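Local coordinates for protein prolyl endopeptidase (Myxococcus xanthus, PDB 2BKL) that probably cleaves oligopeptides on the carboxyl side of proline, and more slowly of alanine, as a serine peptidase of the S9A family, at residues 22-28 with 561-565; 607-611 with 666-670; 643-647 with 662-666. All coordinates share one frame; numbering follows the deposited sequence. Where two conformers were deposited one is given.

Contact 1 of 3, residues 22-28 with 561-565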
loop_
_atom_site.group_PDB
_atom_site.type_symbol
_atom_site.label_atom_id
_atom_site.label_comp_id
_atom_site.label_asym_id
_atom_site.label_seq_id
_atom_site.Cartn_x
_atom_site.Cartn_y
_atom_site.Cartn_z
ATOM N N ASP A 22 6.451 -30.319 -0.908
ATOM C CA ASP A 22 7.207 -29.081 -0.759
ATOM C C ASP A 22 8.647 -29.335 -1.236
ATOM O O ASP A 22 9.570 -29.411 -0.432
ATOM C CB ASP A 22 7.148 -28.604 0.689
ATOM C CG ASP A 22 7.463 -27.134 0.875
ATOM O OD1 ASP A 22 8.143 -26.495 0.021
ATOM O OD2 ASP A 22 7.069 -26.558 1.910
ATOM N N PRO A 23 8.844 -29.500 -2.533
ATOM C CA PRO A 23 10.162 -29.913 -3.035
ATOM C C PRO A 23 11.286 -28.953 -2.742
ATOM O O PRO A 23 12.443 -29.378 -2.635
ATOM C CB PRO A 23 9.935 -30.062 -4.551
ATOM C CG PRO A 23 8.685 -29.350 -4.833
ATOM C CD PRO A 23 7.844 -29.401 -3.603
ATOM N N TYR A 24 10.969 -27.673 -2.583
ATOM C CA TYR A 24 11.982 -26.649 -2.391
ATOM C C TYR A 24 11.950 -26.050 -0.979
ATOM O O TYR A 24 12.435 -24.963 -0.761
ATOM C CB TYR A 24 11.836 -25.574 -3.486
ATOM C CG TYR A 24 11.954 -26.188 -4.842
ATOM C CD1 TYR A 24 13.145 -26.744 -5.274
ATOM C CD2 TYR A 24 10.844 -26.312 -5.669
ATOM C CE1 TYR A 24 13.251 -27.348 -6.512
ATOM C CE2 TYR A 24 10.935 -26.937 -6.900
ATOM C CZ TYR A 24 12.154 -27.446 -7.325
ATOM O OH TYR A 24 12.233 -28.082 -8.545
ATOM N N ARG A 25 11.432 -26.814 -0.022
ATOM C CA ARG A 25 11.470 -26.455 1.399
ATOM C C ARG A 25 12.835 -25.923 1.859
ATOM O O ARG A 25 12.907 -24.987 2.664
ATOM C CB ARG A 25 11.048 -27.659 2.231
ATOM C CG ARG A 25 11.187 -27.496 3.745
ATOM C CD ARG A 25 10.249 -26.494 4.353
ATOM N NE ARG A 25 8.882 -26.884 4.150
ATOM C CZ ARG A 25 8.239 -27.841 4.805
ATOM N NH1 ARG A 25 8.805 -28.441 5.851
ATOM N NH2 ARG A 25 6.999 -28.169 4.473
ATOM N N TRP A 26 13.924 -26.497 1.361
ATOM C CA TRP A 26 15.249 -26.109 1.804
ATOM C C TRP A 26 15.593 -24.658 1.532
ATOM O O TRP A 26 16.421 -24.079 2.228
ATOM C CB TRP A 26 16.325 -27.073 1.245
ATOM C CG TRP A 26 16.666 -26.937 -0.207
ATOM C CD1 TRP A 26 16.068 -27.568 -1.270
ATOM C CD2 TRP A 26 17.722 -26.150 -0.759
ATOM N NE1 TRP A 26 16.677 -27.191 -2.443
ATOM C CE2 TRP A 26 17.708 -26.334 -2.163
ATOM C CE3 TRP A 26 18.681 -25.300 -0.217
ATOM C CZ2 TRP A 26 18.615 -25.695 -3.013
ATOM C CZ3 TRP A 26 19.576 -24.662 -1.066
ATOM C CH2 TRP A 26 19.536 -24.869 -2.449
ATOM N N LEU A 27 14.947 -24.063 0.523
ATOM C CA LEU A 27 15.168 -22.652 0.220
ATOM C C LEU A 27 14.514 -21.689 1.185
ATOM O O LEU A 27 14.753 -20.473 1.085
ATOM C CB LEU A 27 14.641 -22.326 -1.181
ATOM C CG LEU A 27 15.393 -22.982 -2.335
ATOM C CD1 LEU A 27 14.659 -22.743 -3.623
ATOM C CD2 LEU A 27 16.789 -22.408 -2.432
ATOM N N GLU A 28 13.728 -22.171 2.142
ATOM C CA GLU A 28 13.072 -21.256 3.100
ATOM C C GLU A 28 14.039 -20.531 4.024
ATOM O O GLU A 28 13.858 -19.367 4.320
ATOM C CB GLU A 28 11.991 -21.958 3.925
ATOM C CG GLU A 28 10.778 -22.391 3.112
ATOM C CD GLU A 28 9.671 -23.053 3.916
ATOM O OE1 GLU A 28 9.837 -23.221 5.137
ATOM O OE2 GLU A 28 8.626 -23.411 3.310
ATOM N N ASP A 561 3.402 -19.441 -1.471
ATOM C CA ASP A 561 3.076 -20.671 -0.734
ATOM C C ASP A 561 2.039 -20.306 0.317
ATOM O O ASP A 561 2.366 -19.762 1.388
ATOM C CB ASP A 561 4.315 -21.303 -0.090
ATOM C CG ASP A 561 4.012 -22.549 0.678
ATOM O OD1 ASP A 561 2.823 -22.796 1.003
ATOM O OD2 ASP A 561 4.950 -23.343 1.012
ATOM N N MET A 562 0.774 -20.528 -0.016
ATOM C CA MET A 562 -0.319 -20.074 0.845
ATOM C C MET A 562 -0.661 -21.093 1.922
ATOM O O MET A 562 -1.465 -20.826 2.786
ATOM C CB MET A 562 -1.547 -19.708 0.014
ATOM C CG MET A 562 -1.259 -18.571 -0.933
ATOM S SD MET A 562 -0.763 -17.033 -0.115
ATOM C CE MET A 562 -2.180 -16.637 0.800
ATOM N N VAL A 563 -0.038 -22.268 1.868
ATOM C CA VAL A 563 -0.163 -23.259 2.926
ATOM C C VAL A 563 0.747 -22.901 4.099
ATOM O O VAL A 563 0.464 -23.264 5.238
ATOM C CB VAL A 563 0.134 -24.669 2.364
ATOM C CG1 VAL A 563 0.135 -25.718 3.464
ATOM C CG2 VAL A 563 -0.878 -25.019 1.272
ATOM N N ARG A 564 1.845 -22.196 3.828
ATOM C CA ARG A 564 2.830 -21.881 4.860
ATOM C C ARG A 564 3.046 -20.375 5.119
ATOM O O ARG A 564 3.838 -19.995 5.961
ATOM C CB ARG A 564 4.175 -22.519 4.541
ATOM C CG ARG A 564 4.137 -24.021 4.557
ATOM C CD ARG A 564 5.418 -24.714 4.184
ATOM N NE ARG A 564 6.568 -24.384 5.011
ATOM C CZ ARG A 564 6.805 -24.883 6.236
ATOM N NH1 ARG A 564 5.913 -25.662 6.848
ATOM N NH2 ARG A 564 7.944 -24.558 6.849
ATOM N N TYR A 565 2.327 -19.503 4.427
ATOM C CA TYR A 565 2.629 -18.060 4.530
ATOM C C TYR A 565 2.532 -17.511 5.967
ATOM O O TYR A 565 3.244 -16.580 6.309
ATOM C CB TYR A 565 1.750 -17.233 3.577
ATOM C CG TYR A 565 0.424 -16.869 4.189
ATOM C CD1 TYR A 565 -0.661 -17.743 4.144
ATOM C CD2 TYR A 565 0.267 -15.681 4.917
ATOM C CE1 TYR A 565 -1.878 -17.429 4.762
ATOM C CE2 TYR A 565 -0.957 -15.369 5.553
ATOM C CZ TYR A 565 -2.002 -16.230 5.477
ATOM O OH TYR A 565 -3.160 -15.915 6.118
HETATM O O HOH W 1 4.315 -26.051 1.338
#
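A buried salt-bridge network joins the N-terminal 22-28 loop, which follows strand 18-21, to the 561-565 loop that follows strand 552-556 of the hydrolase sheet. Arg564 carries it. Its side chain reaches the carboxylate of Glu28 side-on with two nitrogens: NH2 gives Glu28 OE1 a fairly straight bond of 2.9 Å (163°), and NE gives Glu28 OE2 one of 2.8 Å. Both oxygens receive through their syn lone pairs, and the two planar groups lie nearly coplanar, 14° apart. Over one face of this guanidinium lies that of Arg25, in a stack with centres 3.6 Å apart. Arg25 gets there because its chain is bent at chi2 and chi3, turning its edge to Asp22, whose OD2 takes both NE, at 2.9 Å, and NH2, at 3.0 Å. Asp22 OD2 also makes a long, purely electrostatic pairing with Arg564 NE, lying well off that guanidinium's plane. A water bridges Asp22 OD2 and Asp561 OD2, its bond to Asp22 weak. Lys626 of helix 622-632 forms salt bridges with Asp22, Glu28 and Asp561, and Asp13 with Arg25; Asp22 OD1 is also hydrogen-bonded to Tyr596 OH. Two stacked arginines would repel each other if left alone; the carboxylates at their edges probably offset that charge, while Lys626 is likely to do the same for the three acids.

Contact 2 of 3, residues 607-611 with 666-670; sequences ALLMM and DLYSF
With CG anti to the backbone N in both Leu609 and Phe670 (chi1 166° in the latter), the two side chains run alongside one another, each heading for the other's backbone, and meet between sheet and helix. This is strand-on-helix packing in the alpha/beta-hydrolase domain: residues 607-611 of strand 607-613 run almost exactly antiparallel (177°) to residues 666-670 of helix 657-674, with the axes of these short segments 10.1 Å apart. Leu609 CB sits over the middle of the Phe670 ring, 3.6 Å from its centroid and only 9° off the normal, a clean CH-pi contact. Farther out, Leu609 CD2 reaches back along the aromatic side chain to Phe670 CB at 3.9 Å. Were Phe670 an alanine, a gap would probably open between strand and helix, leaving Leu609 CB without its aromatic face and Ala607 CB without its neighbour. Val554 of strand 552-556 and Phe53 also touch Phe670, extending the apolar layer to the next strand and to the N-terminal part of the chain. One turn earlier on the helix, Leu667 CA lies 4.0 Å from Leu609 CD2, so the leucine's outer methyl rests on the helix backbone. The far end of the ring pushes up against the strand backbone, where Phe670 CZ lies 3.6 Å from Leu609 N and the carbonyl carbon of Ala607 stands at the ring's edge, near its plane. Ala607 CB meets the same Phe670 CZ at 3.9 Å.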
loop_
_atom_site.group_PDB
_atom_site.type_symbol
_atom_site.label_atom_id
_atom_site.label_comp_id
_atom_site.label_asym_id
_atom_site.label_seq_id
_atom_site.Cartn_x
_atom_site.Cartn_y
_atom_site.Cartn_z
ATOM N N ALA A 607 6.706 -16.321 -19.792
ATOM C CA ALA A 607 7.987 -15.828 -19.268
ATOM C C ALA A 607 7.749 -15.159 -17.913
ATOM O O ALA A 607 6.736 -14.487 -17.748
ATOM C CB ALA A 607 8.620 -14.854 -20.254
ATOM N N LEU A 608 8.679 -15.309 -16.972
ATOM C CA LEU A 608 8.498 -14.850 -15.616
ATOM C C LEU A 608 9.670 -14.018 -15.155
ATOM O O LEU A 608 10.818 -14.465 -15.257
ATOM C CB LEU A 608 8.307 -16.047 -14.695
ATOM C CG LEU A 608 8.222 -15.807 -13.206
ATOM C CD1 LEU A 608 6.991 -14.947 -12.887
ATOM C CD2 LEU A 608 8.141 -17.134 -12.440
ATOM N N LEU A 609 9.402 -12.807 -14.661
ATOM C CA LEU A 609 10.386 -11.986 -13.967
ATOM C C LEU A 609 9.904 -11.769 -12.527
ATOM O O LEU A 609 8.873 -11.155 -12.297
ATOM C CB LEU A 609 10.574 -10.638 -14.660
ATOM C CG LEU A 609 11.490 -9.604 -14.000
ATOM C CD1 LEU A 609 12.888 -10.172 -13.770
ATOM C CD2 LEU A 609 11.551 -8.301 -14.798
ATOM N N MET A 610 10.657 -12.311 -11.568
ATOM C CA MET A 610 10.363 -12.202 -10.142
ATOM C C MET A 610 11.158 -11.015 -9.639
ATOM O O MET A 610 12.404 -11.028 -9.692
ATOM C CB MET A 610 10.964 -13.406 -9.427
ATOM C CG MET A 610 10.218 -14.698 -9.193
ATOM S SD MET A 610 8.572 -14.789 -9.641
ATOM C CE MET A 610 7.929 -15.368 -8.054
ATOM N N MET A 611 10.500 -10.028 -9.080
ATOM C CA MET A 611 11.164 -8.844 -8.551
ATOM C C MET A 611 11.143 -8.884 -7.037
ATOM O O MET A 611 10.176 -8.484 -6.370
ATOM C CB MET A 611 10.552 -7.566 -9.068
ATOM C CG MET A 611 10.383 -7.606 -10.534
ATOM S SD MET A 611 10.311 -6.121 -11.534
ATOM C CE MET A 611 11.770 -5.145 -11.007
ATOM N N ASP A 666 14.988 -2.716 -16.267
ATOM C CA ASP A 666 14.940 -4.166 -16.243
ATOM C C ASP A 666 13.554 -4.693 -16.586
ATOM O O ASP A 666 13.441 -5.574 -17.415
ATOM C CB ASP A 666 15.442 -4.693 -14.901
ATOM C CG ASP A 666 16.954 -4.624 -14.765
ATOM O OD1 ASP A 666 17.686 -4.372 -15.754
ATOM O OD2 ASP A 666 17.519 -4.838 -13.678
ATOM N N LEU A 667 12.517 -4.165 -15.958
ATOM C CA LEU A 667 11.148 -4.589 -16.185
ATOM C C LEU A 667 10.757 -4.419 -17.621
ATOM O O LEU A 667 10.309 -5.369 -18.254
ATOM C CB LEU A 667 10.201 -3.781 -15.281
ATOM C CG LEU A 667 8.753 -4.277 -15.152
ATOM C CD1 LEU A 667 8.109 -3.684 -13.864
ATOM C CD2 LEU A 667 7.915 -3.964 -16.343
ATOM N N TYR A 668 10.943 -3.220 -18.167
ATOM C CA TYR A 668 10.419 -2.935 -19.499
ATOM C C TYR A 668 11.284 -3.571 -20.582
ATOM O O TYR A 668 10.746 -4.010 -21.606
ATOM C CB TYR A 668 10.109 -1.422 -19.714
ATOM C CG TYR A 668 8.842 -1.032 -18.952
ATOM C CD1 TYR A 668 7.598 -1.353 -19.462
ATOM C CD2 TYR A 668 8.893 -0.359 -17.730
ATOM C CE1 TYR A 668 6.421 -1.041 -18.769
ATOM C CE2 TYR A 668 7.710 -0.018 -17.031
ATOM C CZ TYR A 668 6.476 -0.373 -17.572
ATOM O OH TYR A 668 5.278 -0.097 -16.917
ATOM N N SER A 669 12.594 -3.712 -20.361
ATOM C CA SER A 669 13.415 -4.445 -21.315
ATOM C C SER A 669 13.081 -5.960 -21.340
ATOM O O SER A 669 13.058 -6.546 -22.412
ATOM C CB SER A 669 14.904 -4.126 -21.150
ATOM O OG SER A 669 15.475 -4.712 -19.998
ATOM N N PHE A 670 12.747 -6.563 -20.196
ATOM C CA PHE A 670 12.210 -7.922 -20.123
ATOM C C PHE A 670 10.953 -8.032 -20.986
ATOM O O PHE A 670 10.813 -8.929 -21.805
ATOM C CB PHE A 670 11.914 -8.281 -18.653
ATOM C CG PHE A 670 11.053 -9.507 -18.464
ATOM C CD1 PHE A 670 11.579 -10.799 -18.593
ATOM C CD2 PHE A 670 9.725 -9.376 -18.119
ATOM C CE1 PHE A 670 10.778 -11.932 -18.387
ATOM C CE2 PHE A 670 8.937 -10.462 -17.924
ATOM C CZ PHE A 670 9.461 -11.757 -18.060
#

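Contact 3 of 3, residues 643-647 with 662-666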
loop_
_atom_site.group_PDB
_atom_site.type_symbol
_atom_site.label_atom_id
_atom_site.label_comp_id
_atom_site.label_asym_id
_atom_site.label_seq_id
_atom_site.Cartn_x
_atom_site.Cartn_y
_atom_site.Cartn_z
ATOM N N LEU A 643 14.949 -14.579 -11.256
ATOM C CA LEU A 643 14.819 -14.019 -9.931
ATOM C C LEU A 643 15.790 -12.849 -9.786
ATOM O O LEU A 643 16.991 -13.042 -9.679
ATOM C CB LEU A 643 15.097 -15.096 -8.862
ATOM C CG LEU A 643 15.082 -14.611 -7.405
ATOM C CD1 LEU A 643 13.717 -14.122 -6.973
ATOM C CD2 LEU A 643 15.554 -15.722 -6.461
ATOM N N ARG A 644 15.259 -11.639 -9.793
ATOM C CA ARG A 644 16.022 -10.420 -9.603
ATOM C C ARG A 644 15.894 -9.945 -8.154
ATOM O O ARG A 644 14.773 -9.700 -7.703
ATOM C CB ARG A 644 15.462 -9.379 -10.532
ATOM C CG ARG A 644 16.215 -8.051 -10.566
ATOM C CD ARG A 644 15.395 -6.961 -11.227
ATOM N NE ARG A 644 16.112 -5.727 -11.446
ATOM C CZ ARG A 644 16.290 -4.766 -10.543
ATOM N NH1 ARG A 644 15.828 -4.857 -9.317
ATOM N NH2 ARG A 644 16.967 -3.690 -10.897
ATOM N N ILE A 645 16.997 -9.800 -7.430
ATOM C CA ILE A 645 16.940 -9.429 -6.036
ATOM C C ILE A 645 17.475 -8.020 -5.866
ATOM O O ILE A 645 18.657 -7.760 -6.112
ATOM C CB ILE A 645 17.711 -10.436 -5.163
ATOM C CG1 ILE A 645 17.222 -11.889 -5.409
ATOM C CG2 ILE A 645 17.620 -10.043 -3.673
ATOM C CD1 ILE A 645 18.086 -12.968 -4.691
ATOM N N GLU A 646 16.617 -7.099 -5.463
ATOM C CA GLU A 646 17.046 -5.725 -5.264
ATOM C C GLU A 646 17.816 -5.617 -3.962
ATOM O O GLU A 646 17.363 -6.115 -2.936
ATOM C CB GLU A 646 15.815 -4.828 -5.220
ATOM C CG GLU A 646 16.070 -3.334 -5.068
ATOM C CD GLU A 646 16.348 -2.616 -6.371
ATOM O OE1 GLU A 646 15.611 -2.841 -7.358
ATOM O OE2 GLU A 646 17.255 -1.744 -6.371
ATOM N N ALA A 647 18.964 -4.946 -4.015
ATOM C CA ALA A 647 19.798 -4.783 -2.850
ATOM C C ALA A 647 19.314 -3.640 -1.954
ATOM O O ALA A 647 18.759 -2.663 -2.436
ATOM C CB ALA A 647 21.236 -4.542 -3.271
ATOM N N GLU A 662 16.882 1.761 -12.549
ATOM C CA GLU A 662 17.407 0.443 -12.933
ATOM C C GLU A 662 16.314 -0.624 -12.945
ATOM O O GLU A 662 16.285 -1.482 -13.828
ATOM C CB GLU A 662 18.563 0.031 -12.019
ATOM C CG GLU A 662 19.844 0.799 -12.279
ATOM C CD GLU A 662 20.979 0.321 -11.396
ATOM O OE1 GLU A 662 21.364 -0.860 -11.525
ATOM O OE2 GLU A 662 21.498 1.100 -10.573
ATOM N N SER A 663 15.386 -0.563 -11.992
ATOM C CA SER A 663 14.363 -1.593 -11.905
ATOM C C SER A 663 13.407 -1.461 -13.085
ATOM O O SER A 663 13.007 -2.473 -13.664
ATOM C CB SER A 663 13.604 -1.492 -10.582
ATOM O OG SER A 663 14.477 -1.846 -9.532
ATOM N N SER A 664 13.059 -0.229 -13.460
ATOM C CA SER A 664 12.159 -0.005 -14.571
ATOM C C SER A 664 12.820 -0.386 -15.883
ATOM O O SER A 664 12.148 -0.925 -16.737
ATOM C CB SER A 664 11.672 1.455 -14.609
ATOM O OG SER A 664 10.796 1.691 -13.509
ATOM N N VAL A 665 14.109 -0.082 -16.057
ATOM C CA VAL A 665 14.826 -0.493 -17.248
ATOM C C VAL A 665 14.742 -2.031 -17.371
ATOM O O VAL A 665 14.491 -2.576 -18.441
ATOM C CB VAL A 665 16.310 -0.007 -17.256
ATOM C CG1 VAL A 665 17.067 -0.611 -18.427
ATOM C CG2 VAL A 665 16.387 1.537 -17.290
ATOM N N ASP A 666 14.988 -2.716 -16.267
ATOM C CA ASP A 666 14.940 -4.166 -16.243
ATOM C C ASP A 666 13.554 -4.693 -16.586
ATOM O O ASP A 666 13.441 -5.574 -17.415
ATOM C CB ASP A 666 15.442 -4.693 -14.901
ATOM C CG ASP A 666 16.954 -4.624 -14.765
ATOM O OD1 ASP A 666 17.686 -4.372 -15.754
ATOM O OD2 ASP A 666 17.519 -4.838 -13.678
#
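Strand 643-646 and helix 662-666 run nearly antiparallel, at 170°, with their short axes 11.2 Å apart; the closest CA pairing is Glu646 with Ser663, at 8.3 Å. That gap is spanned chiefly by one long side chain. Arg644 points at the helix and stays extended from CG to NE, with CG anti to the backbone N, which carries its guanidinium to the helix surface. There it takes hold of Asp666 side-on, NE and NH2 both giving to the same oxygen, OD2. The NE bond is 2.8 Å long and nearly straight at 159°, and it uses the anti lone pair of OD2; the NH2 bond, 3.1 Å and more bent, comes to the anti side but well out of the carboxylate plane. Both bonds lie in the plane of the guanidinium, whereas the carboxylate is turned 66° against it. Strand 641-646 is an outer strand of the mixed alpha/beta-hydrolase sheet, and the salt-bridge network of Arg644, Glu646 and Asp666 ties it to helix 657-674. Glu646 supplies the second acid from the strand itself. Bent at chi2, it brings OE1 within 2.8 Å of Arg644 NH1, which approaches from above the carboxylate plane. Two acids on different edges thus fix the rotation of the guanidinium, and Ser663 CA covers one of its faces. The Ser663 hydroxyl hydrogen-bonds to the carbonyl of Lys659, one turn back in the helix. Asp666 has a second charged partner: its OD1 forms a salt bridge with Arg56, at the start of helix 56-67, so its two oxygens take arginines from separate parts of the chain.

Overall arrangement
Contacts 2 and 3 are neighbours, their centres about 8 Å apart: both put helix 657-674 against adjacent strands of the hydrolase sheet, 607-613 and 641-646, and they share Asp666. Met610 O and Arg644 N, 2.9 Å apart, probably hydrogen-bond between those strands. Along the chain contact 1 closes before either opens, and both later contacts end on the C-terminal helix. Contact 1 lies about 23 Å and 24 Å from them, centre to centre, and does not touch them. It ties N-terminal chain preceding the propeller strands to a loop of the catalytic domain, so all three contacts help build that domain rather than the propeller.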